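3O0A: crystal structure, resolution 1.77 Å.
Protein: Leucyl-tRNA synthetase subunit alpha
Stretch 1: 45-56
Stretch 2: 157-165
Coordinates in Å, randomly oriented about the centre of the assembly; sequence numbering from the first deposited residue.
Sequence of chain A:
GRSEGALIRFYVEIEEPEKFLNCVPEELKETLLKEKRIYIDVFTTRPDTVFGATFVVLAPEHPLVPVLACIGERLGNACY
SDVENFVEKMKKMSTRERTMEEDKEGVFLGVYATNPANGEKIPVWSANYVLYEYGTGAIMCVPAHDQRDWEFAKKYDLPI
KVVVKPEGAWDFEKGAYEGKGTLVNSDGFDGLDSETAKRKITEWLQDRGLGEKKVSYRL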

# COMPACT_ATOMS: atom_id res chain seq x y z
N THR A 45 -1.33 -11.28 -3.42
CA THR A 45 -1.04 -12.50 -4.18
C THR A 45 0.14 -12.25 -5.13
O THR A 45 0.51 -13.13 -5.91
CB THR A 45 -2.26 -13.00 -4.98
OG1 THR A 45 -2.66 -11.99 -5.92
CG2 THR A 45 -3.42 -13.29 -4.03
N ARG A 46 0.71 -11.05 -5.04
CA ARG A 46 1.82 -10.64 -5.90
C ARG A 46 3.05 -10.14 -5.12
O ARG A 46 3.53 -9.03 -5.34
CB ARG A 46 1.36 -9.58 -6.91
CG ARG A 46 0.37 -10.10 -7.99
CD ARG A 46 0.92 -11.26 -8.82
NE ARG A 46 2.18 -10.96 -9.50
CZ ARG A 46 2.29 -10.32 -10.67
NH1 ARG A 46 1.21 -9.87 -11.31
NH2 ARG A 46 3.49 -10.12 -11.20
N PRO A 47 3.58 -10.99 -4.22
CA PRO A 47 4.74 -10.52 -3.45
C PRO A 47 5.98 -10.31 -4.33
O PRO A 47 6.90 -9.60 -3.94
CB PRO A 47 4.94 -11.65 -2.43
CG PRO A 47 4.43 -12.87 -3.13
CD PRO A 47 3.22 -12.37 -3.86
N ASP A 48 5.99 -10.93 -5.52
CA ASP A 48 7.04 -10.71 -6.52
C ASP A 48 7.14 -9.25 -6.99
O ASP A 48 8.16 -8.86 -7.54
CB ASP A 48 6.87 -11.65 -7.74
CG ASP A 48 5.49 -11.55 -8.40
OD1 ASP A 48 4.47 -11.32 -7.71
OD2 ASP A 48 5.42 -11.73 -9.63
N THR A 49 6.09 -8.47 -6.73
CA THR A 49 6.02 -7.07 -7.17
C THR A 49 6.27 -6.05 -6.04
O THR A 49 6.11 -4.84 -6.25
CB THR A 49 4.66 -6.75 -7.84
OG1 THR A 49 3.60 -6.79 -6.88
CG2 THR A 49 4.37 -7.74 -8.99
N VAL A 50 6.67 -6.53 -4.87
CA VAL A 50 6.75 -5.67 -3.68
C VAL A 50 7.70 -4.47 -3.88
O VAL A 50 7.46 -3.38 -3.36
CB VAL A 50 7.11 -6.48 -2.39
CG1 VAL A 50 8.53 -7.02 -2.47
CG2 VAL A 50 6.90 -5.60 -1.11
N PHE A 51 8.77 -4.67 -4.65
CA PHE A 51 9.71 -3.56 -4.89
C PHE A 51 9.07 -2.47 -5.74
O PHE A 51 9.58 -1.35 -5.80
CB PHE A 51 11.01 -4.05 -5.52
CG PHE A 51 11.90 -4.82 -4.57
CD1 PHE A 51 11.67 -6.17 -4.32
CD2 PHE A 51 12.98 -4.18 -3.94
CE1 PHE A 51 12.50 -6.89 -3.44
CE2 PHE A 51 13.82 -4.89 -3.07
CZ PHE A 51 13.58 -6.25 -2.81
N GLY A 52 7.95 -2.80 -6.39
CA GLY A 52 7.26 -1.87 -7.28
C GLY A 52 6.13 -1.12 -6.61
O GLY A 52 5.41 -0.36 -7.27
N ALA A 53 5.97 -1.32 -5.30
CA ALA A 53 4.93 -0.60 -4.56
C ALA A 53 5.29 0.87 -4.48
O ALA A 53 6.34 1.23 -3.96
CB ALA A 53 4.71 -1.22 -3.16
N THR A 54 4.42 1.72 -5.03
CA THR A 54 4.68 3.17 -5.02
C THR A 54 3.69 3.94 -4.15
O THR A 54 3.81 5.17 -3.99
CB THR A 54 4.70 3.75 -6.45
OG1 THR A 54 3.42 3.56 -7.06
CG2 THR A 54 5.77 3.07 -7.29
N PHE A 55 2.69 3.22 -3.63
CA PHE A 55 1.78 3.75 -2.62
C PHE A 55 1.02 2.62 -1.94
O PHE A 55 1.07 1.46 -2.40
CB PHE A 55 0.83 4.84 -3.20
CG PHE A 55 -0.05 4.38 -4.34
CD1 PHE A 55 0.46 4.24 -5.63
CD2 PHE A 55 -1.41 4.19 -4.13
CE1 PHE A 55 -0.37 3.85 -6.69
CE2 PHE A 55 -2.25 3.80 -5.18
CZ PHE A 55 -1.73 3.63 -6.46
N VAL A 56 0.38 2.95 -0.82
CA VAL A 56 -0.43 2.02 -0.05
C VAL A 56 -1.84 2.58 0.01
O VAL A 56 -2.01 3.79 0.14
CB VAL A 56 0.16 1.87 1.38
CG1 VAL A 56 -0.77 1.09 2.32
CG2 VAL A 56 1.54 1.20 1.30
N ASP A 157 -1.87 11.18 -10.13
CA ASP A 157 -0.46 11.55 -10.40
C ASP A 157 0.56 10.84 -9.48
O ASP A 157 1.48 11.47 -8.95
CB ASP A 157 -0.29 13.08 -10.35
CG ASP A 157 1.09 13.54 -10.79
OD1 ASP A 157 1.69 12.90 -11.68
OD2 ASP A 157 1.58 14.56 -10.24
N LEU A 158 0.38 9.53 -9.31
CA LEU A 158 1.30 8.72 -8.51
C LEU A 158 2.32 7.96 -9.38
O LEU A 158 2.02 7.64 -10.53
CB LEU A 158 0.50 7.77 -7.61
CG LEU A 158 -0.46 8.48 -6.62
CD1 LEU A 158 -1.49 7.53 -6.04
CD2 LEU A 158 0.32 9.20 -5.51
N PRO A 159 3.54 7.73 -8.85
CA PRO A 159 4.63 7.09 -9.58
C PRO A 159 4.34 5.68 -10.08
O PRO A 159 3.65 4.90 -9.41
CB PRO A 159 5.77 7.06 -8.56
CG PRO A 159 5.46 8.14 -7.62
CD PRO A 159 3.98 8.10 -7.49
N ILE A 160 4.86 5.37 -11.26
CA ILE A 160 4.78 4.04 -11.83
C ILE A 160 6.21 3.49 -11.81
O ILE A 160 7.13 4.14 -12.31
CB ILE A 160 4.19 4.05 -13.26
CG1 ILE A 160 2.88 4.85 -13.30
CG2 ILE A 160 3.97 2.62 -13.76
CD1 ILE A 160 2.44 5.29 -14.71
N LYS A 161 6.38 2.31 -11.22
CA LYS A 161 7.70 1.69 -11.11
C LYS A 161 7.66 0.25 -11.62
O LYS A 161 6.98 -0.60 -11.05
CB LYS A 161 8.18 1.73 -9.66
CG LYS A 161 9.56 1.13 -9.39
CD LYS A 161 9.87 1.28 -7.91
CE LYS A 161 11.24 0.79 -7.54
NZ LYS A 161 11.40 0.89 -6.06
N VAL A 162 8.39 -0.02 -12.70
CA VAL A 162 8.42 -1.37 -13.28
C VAL A 162 9.33 -2.29 -12.48
O VAL A 162 10.49 -1.95 -12.22
CB VAL A 162 8.85 -1.35 -14.76
CG1 VAL A 162 8.83 -2.76 -15.34
CG2 VAL A 162 7.94 -0.42 -15.57
N VAL A 163 8.80 -3.45 -12.08
CA VAL A 163 9.60 -4.47 -11.39
C VAL A 163 9.53 -5.87 -12.00
O VAL A 163 10.33 -6.73 -11.67
CB VAL A 163 9.29 -4.56 -9.86
CG1 VAL A 163 9.82 -3.33 -9.15
CG2 VAL A 163 7.80 -4.76 -9.61
N VAL A 164 8.55 -6.10 -12.87
CA VAL A 164 8.42 -7.36 -13.60
C VAL A 164 8.50 -7.03 -15.08
O VAL A 164 7.58 -6.45 -15.65
CB VAL A 164 7.10 -8.11 -13.28
CG1 VAL A 164 6.99 -9.38 -14.12
CG2 VAL A 164 7.03 -8.46 -11.78
N LYS A 165 9.62 -7.39 -15.71
CA LYS A 165 9.82 -7.06 -17.11
C LYS A 165 9.33 -8.17 -18.03
O LYS A 165 9.81 -9.30 -17.93
CB LYS A 165 11.29 -6.75 -17.37
CG LYS A 165 11.63 -5.27 -17.24
CD LYS A 165 12.87 -4.93 -18.06
CE LYS A 165 13.33 -3.51 -17.80
NZ LYS A 165 14.68 -3.26 -18.39
O HOH W 1 4.64 0.27 -9.90

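The two stretches form a mainly apolar side-chain contact, pinned by two side-chain-to-carbonyl hydrogen bonds and one bridging water, with no direct backbone hydrogen bond between them. They run antiparallel: Gly52 CA lies 5.2 Å from Lys161 CA, and Thr54 CA 6.0 Å from Pro159 CA. Water 1 fills the gap, donating to Gly52 O (2.8 Å) and accepting from Lys161 N (3.0 Å).

Each direct hydrogen bond ends on a main-chain oxygen. Thr54 OG1 donates to Pro159 O at 2.7 Å, while the fully extended Lys161 side chain (all four chi angles t) carries NZ to 2.9 Å from Phe51 O.

The 3-10 segment 47-52 receives Val163, whose CG1 approaches Gly52 N at 3.4 Å and Phe51 CB at 3.9 Å. An ideal CB on Gly52 would lie 2.6 Å from Val163 CG2, a clash, so the absent side chain makes room for the valine. Beyond it, Val164 CG2 packs 3.9 Å from Thr49 CG2 and sits near the plane of the Arg46 guanidinium, at its edge, 4.0 Å from NH2. That guanidinium is held by a salt bridge, Arg46 NE to Asp48 OD1 at 2.9 Å.

Toward the other end, Leu158 CD1 lies 3.6 Å from the Phe55 ring centroid and 2° off the normal, a CH-pi contact over the face.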